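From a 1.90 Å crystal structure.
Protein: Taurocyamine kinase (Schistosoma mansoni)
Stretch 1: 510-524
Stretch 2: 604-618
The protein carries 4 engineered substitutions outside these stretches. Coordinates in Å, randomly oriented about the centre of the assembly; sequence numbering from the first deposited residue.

Stretch 1 510-524: QVISGALKGLTGEHA
Stretch 2 (604-618) KRLIEGINAIGKSMK

Two helical stretches of one chain run in opposite directions, their register passing from Val511 opposite Met617 (CA–CA 7.7 Å) through Ala515 and Ile613 (CA–CA 5.9 Å) to His523 and Gly609 (CA–CA 6.6 Å). The helix that enters at Gln510 leads through a loop, with Gly521 at positive phi (62/-136), into a 3-10 segment at 522-523; the partner is already helical at 604, its helix having begun earlier, and is loop by Met617, which is extended (-163/155).

The apolar half centres on small Ala515, whose CB meets Met617 CE at 3.6 Å; Met617 (p, t, p) also reaches Val511 CG1 with CE at 3.9 Å. Leu516 and Ile613, both m,t, touch CD2 to CD1 at 3.6 Å, and Leu519 (m,t) sets CD2 3.5 Å from Ala612 CB.

The polar half is anchored by His523 (chi1 m, chi2 92°): NE2 donates to Arg605 O at 2.8 Å and 165°, near the ring plane. Arg605 O also accepts Gly609 N at 3.0 Å within its own helix. At Gly609 an ideal CB would lie a tight 3.2 Å from His523 CD2.

Arg605 NH1 donates to Glu522 OE2 at 3.0 Å in a salt bridge; the guanidinium has further partners elsewhere. One water donates to Glu522 OE1 and Glu608 OE1, each 3.0 Å from its oxygen, while Lys604 NZ bonds Glu608 OE2 at 2.7 Å, so both carboxylates are satisfied at each oxygen.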

# COMPACT_ATOMS: atom_id res chain seq x y z
N GLN A 510 -12.59 -24.77 2.66
CA GLN A 510 -13.13 -26.01 3.22
C GLN A 510 -13.21 -27.13 2.18
O GLN A 510 -12.85 -28.28 2.48
CB GLN A 510 -14.53 -25.76 3.83
CG GLN A 510 -14.50 -24.88 5.07
CD GLN A 510 -15.88 -24.40 5.50
OE1 GLN A 510 -16.88 -24.62 4.81
NE2 GLN A 510 -15.94 -23.73 6.65
N VAL A 511 -13.67 -26.79 0.97
CA VAL A 511 -13.69 -27.74 -0.14
C VAL A 511 -12.30 -28.26 -0.45
O VAL A 511 -12.06 -29.48 -0.47
CB VAL A 511 -14.29 -27.10 -1.44
CG1 VAL A 511 -13.99 -27.96 -2.70
CG2 VAL A 511 -15.79 -26.86 -1.30
N ILE A 512 -11.37 -27.34 -0.69
CA ILE A 512 -10.02 -27.70 -1.15
C ILE A 512 -9.19 -28.38 -0.05
O ILE A 512 -8.54 -29.41 -0.31
CB ILE A 512 -9.25 -26.44 -1.67
CG1 ILE A 512 -9.86 -25.95 -2.99
CG2 ILE A 512 -7.79 -26.75 -1.86
CD1 ILE A 512 -9.23 -24.67 -3.50
N SER A 513 -9.21 -27.83 1.17
CA SER A 513 -8.36 -28.39 2.24
C SER A 513 -8.86 -29.79 2.63
O SER A 513 -8.06 -30.69 2.90
CB SER A 513 -8.30 -27.49 3.47
OG SER A 513 -9.57 -27.38 4.11
N GLY A 514 -10.17 -29.97 2.62
CA GLY A 514 -10.76 -31.28 2.81
C GLY A 514 -10.19 -32.32 1.85
O GLY A 514 -9.83 -33.41 2.27
N ALA A 515 -10.09 -31.98 0.57
CA ALA A 515 -9.47 -32.88 -0.41
C ALA A 515 -7.98 -33.08 -0.11
O ALA A 515 -7.48 -34.20 -0.15
CB ALA A 515 -9.66 -32.35 -1.84
N LEU A 516 -7.27 -31.99 0.17
CA LEU A 516 -5.83 -32.07 0.39
C LEU A 516 -5.47 -32.90 1.62
O LEU A 516 -4.49 -33.66 1.59
CB LEU A 516 -5.22 -30.67 0.51
CG LEU A 516 -5.40 -29.73 -0.71
CD1 LEU A 516 -4.74 -28.37 -0.46
CD2 LEU A 516 -4.86 -30.35 -2.00
N LYS A 517 -6.25 -32.78 2.69
CA LYS A 517 -5.97 -33.55 3.90
C LYS A 517 -6.23 -35.04 3.69
O LYS A 517 -5.80 -35.88 4.49
CB LYS A 517 -6.82 -33.04 5.08
CG LYS A 517 -6.54 -31.61 5.51
CD LYS A 517 -7.58 -31.14 6.54
CE LYS A 517 -7.35 -29.70 6.97
NZ LYS A 517 -8.29 -29.29 8.07
N GLY A 518 -6.99 -35.38 2.65
CA GLY A 518 -7.26 -36.78 2.37
C GLY A 518 -6.27 -37.43 1.40
O GLY A 518 -6.37 -38.63 1.14
N LEU A 519 -5.32 -36.66 0.86
CA LEU A 519 -4.35 -37.20 -0.12
C LEU A 519 -3.46 -38.23 0.53
O LEU A 519 -3.10 -38.07 1.69
CB LEU A 519 -3.48 -36.12 -0.73
CG LEU A 519 -4.16 -35.07 -1.61
CD1 LEU A 519 -3.17 -33.96 -1.93
CD2 LEU A 519 -4.66 -35.74 -2.88
N THR A 520 -3.12 -39.27 -0.21
CA THR A 520 -2.36 -40.38 0.35
C THR A 520 -1.06 -40.64 -0.40
O THR A 520 -0.80 -40.05 -1.44
CB THR A 520 -3.18 -41.68 0.33
OG1 THR A 520 -3.37 -42.08 -1.04
CG2 THR A 520 -4.54 -41.46 0.99
N GLY A 521 -0.24 -41.53 0.15
CA GLY A 521 1.01 -41.95 -0.45
C GLY A 521 1.98 -40.79 -0.58
O GLY A 521 2.15 -39.99 0.34
N GLU A 522 2.61 -40.72 -1.74
CA GLU A 522 3.53 -39.64 -2.08
C GLU A 522 2.89 -38.25 -1.92
O GLU A 522 3.58 -37.25 -1.68
CB GLU A 522 4.02 -39.81 -3.52
CG GLU A 522 5.18 -38.92 -3.88
CD GLU A 522 5.86 -39.35 -5.17
OE1 GLU A 522 5.25 -40.16 -5.91
OE2 GLU A 522 7.00 -38.89 -5.43
N HIS A 523 1.58 -38.19 -2.05
CA HIS A 523 0.89 -36.91 -2.03
C HIS A 523 0.40 -36.54 -0.63
O HIS A 523 -0.02 -35.42 -0.40
CB HIS A 523 -0.28 -36.94 -3.03
CG HIS A 523 0.17 -37.18 -4.44
ND1 HIS A 523 0.25 -38.44 -4.99
CD2 HIS A 523 0.60 -36.32 -5.39
CE1 HIS A 523 0.71 -38.34 -6.23
NE2 HIS A 523 0.93 -37.06 -6.49
N ALA A 524 0.47 -37.49 0.31
CA ALA A 524 0.11 -37.20 1.69
C ALA A 524 0.92 -36.02 2.19
O ALA A 524 2.11 -35.90 1.88
CB ALA A 524 0.33 -38.43 2.57
N LYS A 604 4.69 -37.24 -13.61
CA LYS A 604 3.86 -38.31 -13.10
C LYS A 604 3.22 -37.93 -11.75
O LYS A 604 2.01 -38.05 -11.59
CB LYS A 604 4.68 -39.60 -12.97
CG LYS A 604 3.85 -40.85 -12.61
CD LYS A 604 4.65 -42.13 -12.82
CE LYS A 604 3.87 -43.36 -12.35
NZ LYS A 604 3.66 -43.30 -10.88
N ARG A 605 4.04 -37.46 -10.81
CA ARG A 605 3.55 -37.04 -9.50
C ARG A 605 2.51 -35.92 -9.63
O ARG A 605 1.46 -35.97 -9.01
CB ARG A 605 4.71 -36.59 -8.60
CG ARG A 605 4.30 -36.27 -7.18
CD ARG A 605 5.53 -36.12 -6.27
NE ARG A 605 6.50 -35.21 -6.84
CZ ARG A 605 7.70 -35.56 -7.30
NH1 ARG A 605 8.10 -36.82 -7.23
NH2 ARG A 605 8.50 -34.63 -7.81
N LEU A 606 2.82 -34.92 -10.45
CA LEU A 606 1.84 -33.87 -10.72
C LEU A 606 0.50 -34.44 -11.22
O LEU A 606 -0.54 -34.12 -10.65
CB LEU A 606 2.36 -32.86 -11.74
CG LEU A 606 1.31 -31.76 -11.98
CD1 LEU A 606 0.90 -31.06 -10.65
CD2 LEU A 606 1.81 -30.73 -12.98
N ILE A 607 0.52 -35.25 -12.28
CA ILE A 607 -0.75 -35.72 -12.88
C ILE A 607 -1.59 -36.51 -11.86
O ILE A 607 -2.81 -36.34 -11.75
CB ILE A 607 -0.51 -36.59 -14.16
CG1 ILE A 607 0.30 -35.82 -15.20
CG2 ILE A 607 -1.84 -37.08 -14.74
CD1 ILE A 607 -0.22 -34.43 -15.49
N GLU A 608 -0.92 -37.35 -11.09
CA GLU A 608 -1.60 -38.17 -10.12
C GLU A 608 -2.21 -37.30 -9.02
O GLU A 608 -3.28 -37.60 -8.51
CB GLU A 608 -0.65 -39.20 -9.53
CG GLU A 608 -0.29 -40.29 -10.53
CD GLU A 608 0.83 -41.18 -10.03
OE1 GLU A 608 1.35 -40.93 -8.91
OE2 GLU A 608 1.21 -42.12 -10.77
N GLY A 609 -1.53 -36.20 -8.69
CA GLY A 609 -2.05 -35.27 -7.70
C GLY A 609 -3.27 -34.49 -8.18
O GLY A 609 -4.21 -34.22 -7.43
N ILE A 610 -3.23 -34.10 -9.45
CA ILE A 610 -4.35 -33.37 -10.04
C ILE A 610 -5.60 -34.25 -10.05
O ILE A 610 -6.69 -33.83 -9.64
CB ILE A 610 -4.05 -32.91 -11.49
CG1 ILE A 610 -2.79 -32.03 -11.57
CG2 ILE A 610 -5.26 -32.18 -12.10
CD1 ILE A 610 -2.42 -31.67 -13.00
N ASN A 611 -5.41 -35.48 -10.52
CA ASN A 611 -6.50 -36.44 -10.54
C ASN A 611 -7.09 -36.70 -9.15
O ASN A 611 -8.30 -36.76 -9.00
CB ASN A 611 -6.04 -37.75 -11.18
CG ASN A 611 -5.86 -37.61 -12.69
OD1 ASN A 611 -6.43 -36.71 -13.31
ND2 ASN A 611 -5.06 -38.50 -13.27
N ALA A 612 -6.23 -36.84 -8.14
CA ALA A 612 -6.69 -37.11 -6.77
C ALA A 612 -7.52 -35.94 -6.21
O ALA A 612 -8.57 -36.14 -5.61
CB ALA A 612 -5.49 -37.40 -5.87
N ILE A 613 -7.03 -34.73 -6.41
CA ILE A 613 -7.75 -33.56 -5.99
C ILE A 613 -9.10 -33.47 -6.71
O ILE A 613 -10.12 -33.12 -6.09
CB ILE A 613 -6.90 -32.30 -6.22
CG1 ILE A 613 -5.65 -32.36 -5.33
CG2 ILE A 613 -7.72 -31.02 -5.92
CD1 ILE A 613 -4.68 -31.24 -5.52
N GLY A 614 -9.09 -33.82 -8.00
CA GLY A 614 -10.25 -33.74 -8.88
C GLY A 614 -11.40 -34.67 -8.52
O GLY A 614 -12.55 -34.42 -8.89
N LYS A 615 -11.09 -35.72 -7.78
CA LYS A 615 -12.14 -36.56 -7.20
C LYS A 615 -13.14 -35.78 -6.34
O LYS A 615 -14.31 -36.15 -6.29
CB LYS A 615 -11.53 -37.68 -6.36
CG LYS A 615 -10.62 -38.61 -7.15
CD LYS A 615 -11.40 -39.35 -8.19
CE LYS A 615 -10.77 -40.69 -8.49
NZ LYS A 615 -9.89 -40.61 -9.67
N SER A 616 -12.71 -34.69 -5.70
CA SER A 616 -13.56 -34.02 -4.70
C SER A 616 -14.22 -32.73 -5.20
O SER A 616 -14.99 -32.09 -4.47
CB SER A 616 -12.74 -33.69 -3.44
OG SER A 616 -12.27 -34.88 -2.81
N MET A 617 -13.93 -32.35 -6.43
CA MET A 617 -14.48 -31.11 -6.97
C MET A 617 -14.38 -31.07 -8.49
O MET A 617 -13.51 -31.71 -9.07
CB MET A 617 -13.75 -29.91 -6.35
CG MET A 617 -12.29 -29.85 -6.76
SD MET A 617 -11.25 -28.89 -5.66
CE MET A 617 -11.06 -30.06 -4.29
N LYS A 618 -15.25 -30.29 -9.12
CA LYS A 618 -15.24 -30.11 -10.56
C LYS A 618 -14.36 -28.90 -10.92
O LYS A 618 -14.56 -27.82 -10.37
CB LYS A 618 -16.67 -29.90 -11.10
CG LYS A 618 -17.66 -31.00 -10.70
CD LYS A 618 -18.94 -30.94 -11.52
CE LYS A 618 -19.79 -32.20 -11.30
NZ LYS A 618 -21.08 -32.14 -12.05
O HOH W 1 4.34 -40.68 -8.71